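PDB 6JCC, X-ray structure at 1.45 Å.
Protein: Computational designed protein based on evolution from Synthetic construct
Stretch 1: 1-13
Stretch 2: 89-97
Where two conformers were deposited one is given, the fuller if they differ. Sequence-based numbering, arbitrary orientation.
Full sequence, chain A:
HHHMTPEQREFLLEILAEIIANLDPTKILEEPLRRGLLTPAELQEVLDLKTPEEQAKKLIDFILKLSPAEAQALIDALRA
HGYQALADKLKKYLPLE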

# COMPACT_ATOMS: atom_id res chain seq x y z
N HIS A 1 14.42 -1.60 3.56
CA HIS A 1 13.49 -0.90 4.49
C HIS A 1 14.05 -0.87 5.91
O HIS A 1 14.91 -1.67 6.26
CB HIS A 1 12.10 -1.57 4.50
CG HIS A 1 12.12 -2.99 4.97
ND1 HIS A 1 12.02 -3.33 6.30
CD2 HIS A 1 12.24 -4.16 4.30
CE1 HIS A 1 12.09 -4.64 6.43
NE2 HIS A 1 12.22 -5.17 5.22
N HIS A 2 13.54 0.05 6.72
CA HIS A 2 13.89 0.12 8.14
C HIS A 2 13.32 -1.11 8.85
O HIS A 2 12.35 -1.70 8.40
CB HIS A 2 13.31 1.41 8.71
CG HIS A 2 13.86 1.79 10.06
ND1 HIS A 2 13.43 1.20 11.23
CD2 HIS A 2 14.78 2.71 10.42
CE1 HIS A 2 14.07 1.75 12.25
NE2 HIS A 2 14.89 2.67 11.79
N HIS A 3 13.95 -1.49 9.96
CA HIS A 3 13.44 -2.56 10.79
C HIS A 3 11.99 -2.32 11.22
O HIS A 3 11.62 -1.19 11.52
CB HIS A 3 14.30 -2.69 12.04
CG HIS A 3 13.92 -3.83 12.91
ND1 HIS A 3 13.12 -3.68 14.02
CD2 HIS A 3 14.21 -5.15 12.83
CE1 HIS A 3 12.94 -4.85 14.59
NE2 HIS A 3 13.59 -5.76 13.89
N MET A 4 11.18 -3.37 11.27
CA MET A 4 9.80 -3.25 11.73
C MET A 4 9.55 -4.15 12.92
O MET A 4 10.01 -5.29 12.95
CB MET A 4 8.83 -3.68 10.63
CG MET A 4 9.00 -2.97 9.31
SD MET A 4 8.07 -3.83 8.03
CE MET A 4 6.43 -3.38 8.57
N THR A 5 8.80 -3.64 13.89
CA THR A 5 8.32 -4.44 15.02
C THR A 5 7.04 -5.18 14.62
O THR A 5 6.39 -4.80 13.64
CB THR A 5 8.04 -3.58 16.26
OG1 THR A 5 6.94 -2.70 16.00
CG2 THR A 5 9.26 -2.77 16.67
N PRO A 6 6.65 -6.23 15.38
CA PRO A 6 5.38 -6.90 15.10
C PRO A 6 4.14 -6.01 15.19
O PRO A 6 3.21 -6.19 14.42
CB PRO A 6 5.32 -8.00 16.16
CG PRO A 6 6.74 -8.31 16.43
CD PRO A 6 7.45 -6.99 16.36
N GLU A 7 4.14 -5.05 16.12
CA GLU A 7 3.05 -4.09 16.21
C GLU A 7 2.95 -3.25 14.93
O GLU A 7 1.87 -3.06 14.40
CB GLU A 7 3.21 -3.19 17.43
CG GLU A 7 2.04 -2.23 17.61
CD GLU A 7 2.01 -1.58 18.97
OE1 GLU A 7 2.96 -0.85 19.29
OE2 GLU A 7 1.02 -1.80 19.71
N GLN A 8 4.10 -2.76 14.49
CA GLN A 8 4.18 -1.99 13.24
C GLN A 8 3.72 -2.79 12.01
O GLN A 8 2.98 -2.28 11.16
CB GLN A 8 5.61 -1.49 13.05
CG GLN A 8 5.86 -0.71 11.79
CD GLN A 8 7.23 -0.06 11.78
OE1 GLN A 8 8.09 -0.38 12.61
NE2 GLN A 8 7.45 0.85 10.85
N ARG A 9 4.16 -4.04 11.93
CA ARG A 9 3.72 -4.95 10.86
C ARG A 9 2.21 -5.12 10.88
O ARG A 9 1.55 -4.99 9.85
CB ARG A 9 4.38 -6.31 11.05
CG ARG A 9 4.03 -7.37 10.02
CD ARG A 9 4.36 -8.75 10.57
NE ARG A 9 4.07 -9.84 9.64
CZ ARG A 9 4.86 -10.26 8.65
NH1 ARG A 9 6.04 -9.68 8.41
NH2 ARG A 9 4.47 -11.27 7.88
N GLU A 10 1.67 -5.41 12.07
CA GLU A 10 0.23 -5.58 12.27
C GLU A 10 -0.55 -4.34 11.84
O GLU A 10 -1.55 -4.45 11.14
CB GLU A 10 -0.06 -5.93 13.73
N PHE A 11 -0.07 -3.17 12.24
CA PHE A 11 -0.71 -1.91 11.85
C PHE A 11 -0.65 -1.63 10.37
O PHE A 11 -1.63 -1.20 9.79
CB PHE A 11 -0.10 -0.73 12.60
CG PHE A 11 -0.79 -0.43 13.88
CD1 PHE A 11 -2.10 0.01 13.87
CD2 PHE A 11 -0.15 -0.61 15.09
CE1 PHE A 11 -2.76 0.29 15.05
CE2 PHE A 11 -0.80 -0.33 16.28
CZ PHE A 11 -2.11 0.12 16.26
N LEU A 12 0.52 -1.85 9.77
CA LEU A 12 0.68 -1.66 8.33
C LEU A 12 -0.27 -2.56 7.56
O LEU A 12 -0.94 -2.10 6.62
CB LEU A 12 2.13 -1.91 7.90
CG LEU A 12 2.45 -1.74 6.41
CD1 LEU A 12 2.03 -0.38 5.87
CD2 LEU A 12 3.94 -1.96 6.18
N LEU A 13 -0.37 -3.82 7.96
CA LEU A 13 -1.32 -4.75 7.36
C LEU A 13 -2.77 -4.29 7.54
O LEU A 13 -3.56 -4.37 6.60
CB LEU A 13 -1.14 -6.15 7.93
CG LEU A 13 0.10 -6.90 7.46
CD1 LEU A 13 0.30 -8.14 8.31
CD2 LEU A 13 0.01 -7.27 5.99
N LYS A 89 -1.84 7.63 8.60
CA LYS A 89 -1.56 6.34 9.24
C LYS A 89 -0.56 5.52 8.43
O LYS A 89 0.35 4.92 9.01
CB LYS A 89 -2.84 5.53 9.44
CG LYS A 89 -3.73 6.06 10.55
CD LYS A 89 -5.09 5.38 10.54
CE LYS A 89 -5.95 5.81 11.72
NZ LYS A 89 -6.22 7.27 11.75
N LEU A 90 -0.72 5.50 7.12
CA LEU A 90 0.20 4.76 6.26
C LEU A 90 1.62 5.32 6.32
O LEU A 90 2.57 4.56 6.46
CB LEU A 90 -0.29 4.74 4.81
CG LEU A 90 0.52 3.86 3.86
CD1 LEU A 90 0.56 2.40 4.28
CD2 LEU A 90 -0.08 3.98 2.49
N LYS A 91 1.75 6.64 6.22
CA LYS A 91 3.05 7.31 6.33
C LYS A 91 3.76 6.99 7.66
O LYS A 91 4.97 6.81 7.70
CB LYS A 91 2.90 8.83 6.17
N LYS A 92 2.97 6.91 8.74
CA LYS A 92 3.49 6.60 10.08
C LYS A 92 4.10 5.20 10.16
O LYS A 92 5.20 5.04 10.69
CB LYS A 92 2.36 6.72 11.12
CG LYS A 92 2.78 6.54 12.57
CD LYS A 92 1.55 6.47 13.47
CE LYS A 92 1.91 6.58 14.94
NZ LYS A 92 0.73 6.37 15.82
N TYR A 93 3.39 4.20 9.63
CA TYR A 93 3.80 2.80 9.77
C TYR A 93 4.62 2.23 8.60
O TYR A 93 5.14 1.11 8.71
CB TYR A 93 2.58 1.92 10.04
CG TYR A 93 1.96 2.21 11.40
CD1 TYR A 93 2.60 1.81 12.57
CD2 TYR A 93 0.76 2.90 11.51
CE1 TYR A 93 2.05 2.08 13.82
CE2 TYR A 93 0.19 3.17 12.74
CZ TYR A 93 0.84 2.76 13.90
OH TYR A 93 0.28 3.03 15.12
N LEU A 94 4.78 2.99 7.51
CA LEU A 94 5.68 2.59 6.44
C LEU A 94 7.11 2.66 6.96
O LEU A 94 7.51 3.70 7.46
CB LEU A 94 5.58 3.51 5.21
CG LEU A 94 4.53 3.19 4.16
CD1 LEU A 94 4.51 4.29 3.11
CD2 LEU A 94 4.78 1.85 3.49
N PRO A 95 7.89 1.57 6.83
CA PRO A 95 9.28 1.59 7.27
C PRO A 95 10.21 2.06 6.16
O PRO A 95 11.23 1.43 5.88
CB PRO A 95 9.52 0.13 7.61
CG PRO A 95 8.77 -0.58 6.53
CD PRO A 95 7.53 0.24 6.29
N LEU A 96 9.83 3.16 5.52
CA LEU A 96 10.53 3.70 4.38
C LEU A 96 10.68 5.18 4.58
O LEU A 96 9.86 5.81 5.26
CB LEU A 96 9.73 3.44 3.10
CG LEU A 96 9.44 1.98 2.75
CD1 LEU A 96 8.45 1.87 1.60
CD2 LEU A 96 10.73 1.27 2.39
N GLU A 97 11.71 5.74 3.98
CA GLU A 97 11.98 7.17 4.07
C GLU A 97 11.23 7.90 2.95
O GLU A 97 10.02 8.07 3.02
CB GLU A 97 13.48 7.43 3.99

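The first and last segments of the chain meet where the opening helix, which starts at Pro6 and continues past this stretch, runs roughly antiparallel to the closing helix, which ends at Tyr93; their axes make an angle of 151° and approach to 9.5 Å. The contact buries 539 Å² summed over both sides, and Tyr93 and Pro95 contribute the most.

Tyr93 is the main projection of the second stretch. Its CA-to-CB bond points toward the first helix, and with chi1 in the m well the flat ring lies along the shallow groove between Gln8 and Phe11. Phe11 CB sits 3.5 Å from the centroid of the Tyr93 ring, 5° off the ring normal, so a CH-pi contact covers the center of that face. The Phe11 ring, with an unusual chi1 of -91°, lies nearly parallel to that of Tyr93, the planes at 11° and the centroids 4.6 Å apart. The two are slid so that they barely overlap, and Phe11 CG comes 3.6 Å from Tyr93 CZ. Flat aromatic rings suit this site because they pack closely without needing a deep pocket.

Further into the protein, Leu12 is buried and fills the space beside the end of the closing helix. Leu12 CD1 meets Leu90 CD1 at 3.5 Å and Leu94 CD2 at 4.3 Å, while Leu12 CD2 reaches Pro95 CD at 4.2 Å. A branched aliphatic side chain can touch all three of these apolar neighbors at once.

Gln8 adds a polar link at this helix end. Its extended side chain, with chi1 and chi2 both t, carries Gln8 NE2 to Tyr93 O, a hydrogen bond of 3.2 Å with an angle of 168° at the hydrogen. The amide thus satisfies a carbonyl in the last turn, while its aliphatic portion packs against the tyrosine, Gln8 CG lying 4.2 Å from Tyr93 CD1. The helix carrying Gln8 is itself capped by Thr5, whose OG1 accepts from Gln8 N at 3.2 Å.

Beyond the helix, the buried Pro95 forms a compact apolar bump that fits into a hollow lined by His1, Met4 and Leu12. Met4 lays its CG 3.6 Å from Pro95 CB, and His1 brings its CB to 4.0 Å from Pro95 CG. The proline backbone takes part as well: His2 N donates to Pro95 O at 2.8 Å, tying the N-terminal loop to the C-terminal tail. His1 CB also rests 3.8 Å from Leu96 CD2, although the end of the histidine leads away, where His1 ND1 donates to His2 O at 2.7 Å.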